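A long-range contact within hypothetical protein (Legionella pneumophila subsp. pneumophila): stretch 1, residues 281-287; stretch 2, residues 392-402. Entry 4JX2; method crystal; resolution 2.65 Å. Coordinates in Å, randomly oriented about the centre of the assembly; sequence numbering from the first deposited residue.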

# COMPACT_ATOMS: atom_id res chain seq x y z
N PRO A 281 4.94 -11.09 -10.32
CA PRO A 281 5.09 -12.31 -11.15
C PRO A 281 6.27 -12.21 -12.14
O PRO A 281 6.92 -13.22 -12.39
CB PRO A 281 3.76 -12.40 -11.89
CG PRO A 281 3.20 -11.01 -11.90
CD PRO A 281 3.63 -10.44 -10.57
N PHE A 282 6.56 -11.00 -12.68
CA PHE A 282 7.68 -10.78 -13.61
C PHE A 282 9.03 -11.20 -12.95
O PHE A 282 9.80 -11.97 -13.55
CB PHE A 282 7.71 -9.32 -14.10
CG PHE A 282 8.93 -8.95 -14.91
CD1 PHE A 282 9.26 -9.67 -16.07
CD2 PHE A 282 9.74 -7.90 -14.54
CE1 PHE A 282 10.40 -9.35 -16.80
CE2 PHE A 282 10.87 -7.56 -15.29
CZ PHE A 282 11.20 -8.30 -16.41
N VAL A 283 9.29 -10.75 -11.71
CA VAL A 283 10.50 -11.11 -10.97
C VAL A 283 10.53 -12.64 -10.72
O VAL A 283 11.59 -13.25 -10.87
CB VAL A 283 10.64 -10.28 -9.67
CG1 VAL A 283 11.68 -10.86 -8.73
CG2 VAL A 283 11.03 -8.87 -10.02
N GLN A 284 9.37 -13.26 -10.39
CA GLN A 284 9.27 -14.71 -10.17
C GLN A 284 9.66 -15.45 -11.44
O GLN A 284 10.37 -16.45 -11.36
CB GLN A 284 7.86 -15.11 -9.76
CG GLN A 284 7.47 -14.78 -8.32
CD GLN A 284 6.04 -15.22 -8.10
OE1 GLN A 284 5.10 -14.41 -8.04
NE2 GLN A 284 5.82 -16.54 -8.04
N ALA A 285 9.22 -14.94 -12.62
CA ALA A 285 9.54 -15.49 -13.94
C ALA A 285 11.06 -15.42 -14.19
O ALA A 285 11.66 -16.44 -14.56
CB ALA A 285 8.77 -14.74 -15.02
N LEU A 286 11.69 -14.26 -13.92
CA LEU A 286 13.13 -14.05 -14.06
C LEU A 286 13.92 -15.05 -13.22
O LEU A 286 14.91 -15.61 -13.70
CB LEU A 286 13.52 -12.62 -13.65
CG LEU A 286 13.05 -11.47 -14.54
CD1 LEU A 286 13.31 -10.12 -13.87
CD2 LEU A 286 13.70 -11.53 -15.91
N SER A 287 13.46 -15.29 -11.99
CA SER A 287 14.09 -16.21 -11.03
C SER A 287 13.85 -17.66 -11.37
O SER A 287 14.39 -18.52 -10.68
CB SER A 287 13.55 -15.94 -9.63
OG SER A 287 12.29 -16.56 -9.41
N MSE A 392 1.58 -10.82 -20.22
CA MSE A 392 2.86 -10.83 -20.93
C MSE A 392 3.99 -11.45 -20.07
O MSE A 392 4.82 -12.14 -20.63
CB MSE A 392 3.23 -9.44 -21.46
CG MSE A 392 4.48 -9.43 -22.38
SE MSE A 392 4.40 -10.63 -23.94
CE MSE A 392 3.39 -9.52 -25.20
N ALA A 393 3.99 -11.27 -18.73
CA ALA A 393 5.02 -11.90 -17.89
C ALA A 393 4.89 -13.43 -17.96
O ALA A 393 5.88 -14.11 -18.15
CB ALA A 393 4.90 -11.43 -16.45
N GLY A 394 3.65 -13.93 -17.90
CA GLY A 394 3.35 -15.35 -17.97
C GLY A 394 3.65 -15.98 -19.31
O GLY A 394 4.21 -17.08 -19.36
N GLU A 395 3.27 -15.28 -20.41
CA GLU A 395 3.52 -15.74 -21.79
C GLU A 395 5.01 -15.85 -22.05
O GLU A 395 5.47 -16.87 -22.56
CB GLU A 395 2.85 -14.81 -22.82
CG GLU A 395 3.08 -15.17 -24.29
CD GLU A 395 2.31 -16.35 -24.85
OE1 GLU A 395 1.64 -17.05 -24.06
OE2 GLU A 395 2.37 -16.57 -26.08
N LEU A 396 5.77 -14.81 -21.67
CA LEU A 396 7.23 -14.79 -21.83
C LEU A 396 7.88 -15.94 -21.05
O LEU A 396 8.70 -16.66 -21.61
CB LEU A 396 7.83 -13.44 -21.40
CG LEU A 396 7.70 -12.30 -22.43
CD1 LEU A 396 8.10 -10.97 -21.80
CD2 LEU A 396 8.51 -12.58 -23.72
N ALA A 397 7.44 -16.15 -19.78
CA ALA A 397 7.92 -17.22 -18.91
C ALA A 397 7.66 -18.60 -19.54
O ALA A 397 8.59 -19.40 -19.62
CB ALA A 397 7.25 -17.11 -17.55
N GLU A 398 6.43 -18.84 -20.05
CA GLU A 398 6.07 -20.10 -20.72
C GLU A 398 6.99 -20.40 -21.91
O GLU A 398 7.41 -21.55 -22.07
CB GLU A 398 4.62 -20.06 -21.19
CG GLU A 398 4.08 -21.39 -21.70
CD GLU A 398 3.52 -22.32 -20.65
OE1 GLU A 398 3.62 -22.02 -19.44
OE2 GLU A 398 2.94 -23.36 -21.05
N LYS A 399 7.31 -19.39 -22.74
CA LYS A 399 8.16 -19.56 -23.94
C LYS A 399 9.65 -19.31 -23.63
O LYS A 399 10.44 -19.20 -24.56
CB LYS A 399 7.67 -18.64 -25.09
CG LYS A 399 6.16 -18.75 -25.44
CD LYS A 399 5.65 -20.16 -25.81
CE LYS A 399 4.24 -20.17 -26.38
NZ LYS A 399 3.21 -19.72 -25.40
N ASN A 400 10.04 -19.29 -22.34
CA ASN A 400 11.41 -19.07 -21.85
C ASN A 400 12.02 -17.82 -22.50
O ASN A 400 13.16 -17.83 -22.96
CB ASN A 400 12.31 -20.31 -22.04
CG ASN A 400 13.55 -20.39 -21.15
OD1 ASN A 400 13.75 -19.61 -20.21
ND2 ASN A 400 14.41 -21.36 -21.42
N TRP A 401 11.23 -16.75 -22.56
CA TRP A 401 11.57 -15.40 -23.03
C TRP A 401 11.76 -15.32 -24.55
O TRP A 401 12.03 -14.23 -25.07
CB TRP A 401 12.80 -14.85 -22.27
CG TRP A 401 12.62 -14.97 -20.79
CD1 TRP A 401 12.95 -16.03 -19.99
CD2 TRP A 401 11.86 -14.08 -19.96
NE1 TRP A 401 12.51 -15.82 -18.71
CE2 TRP A 401 11.80 -14.65 -18.67
CE3 TRP A 401 11.28 -12.82 -20.18
CZ2 TRP A 401 11.23 -13.98 -17.59
CZ3 TRP A 401 10.67 -12.17 -19.12
CH2 TRP A 401 10.64 -12.76 -17.84
N ASN A 402 11.54 -16.44 -25.26
CA ASN A 402 11.71 -16.44 -26.70
C ASN A 402 10.50 -15.78 -27.38
O ASN A 402 9.49 -16.45 -27.66
CB ASN A 402 11.97 -17.85 -27.21
CG ASN A 402 12.63 -17.86 -28.54
OD1 ASN A 402 12.28 -17.07 -29.43
ND2 ASN A 402 13.63 -18.73 -28.72

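The two stretches meet as nearly parallel helices: the N-to-C directions of 281-286 and 392-398 differ by 10°, and the axes approach to 9.1 Å. No hydrogen bond crosses between them, so the 275 Å² of buried surface, both sides summed, rests on apolar packing.

Pro281 directs its CA-to-CB bond toward stretch 2, yet Pro281 CB stays 4.8 Å from Ala393 CB, beyond the contact range, and adds little. Phe282 is the first real contact. Its CA lies 5.2 Å from the CA of Ala393, and the methyl of Ala393 fills the space between: Ala393 CB reaches Phe282 CA at 4.0 Å and Phe282 CB at 4.2 Å. The CA-to-CB bond of Phe282 points sideways, but with chi1 at 173° (t) the ring end comes nearer, placing Phe282 CE1 3.6 Å from Trp401 CH2. The two six-membered rings meet rim to rim, centroids 5.9 Å apart and planes at 71°, so this is not a stacked pair.

Val283 points away, and Gln284 is out of reach. One helical turn beyond Phe282, Ala285 points toward stretch 2, where its CA sits 5.5 Å from the CA of Ala397. Small side chains on both helices suit this spacing: Ala285 CB touches Ala397 CB at 3.8 Å and also meets Trp401 CZ2 at 3.6 Å.

Leu286 starts out sideways, but its end comes nearer, with CD2 3.8 Å from Trp401 CH2. Its backbone N lies at the indole edge, 3.7 Å from Trp401 CZ2; that nitrogen is already bonded to Phe282 O (3.0 Å). Ser287 points away, its OG bonded to Gln284 O at 2.7 Å.

Trp401 thus contacts Phe282, Ala285 and Leu286, and has the largest covered area, 83 Å². It follows the helix in a type I' turn from Lys399 to Asn402, with Trp401 N bonded to Leu396 O at 2.7 Å.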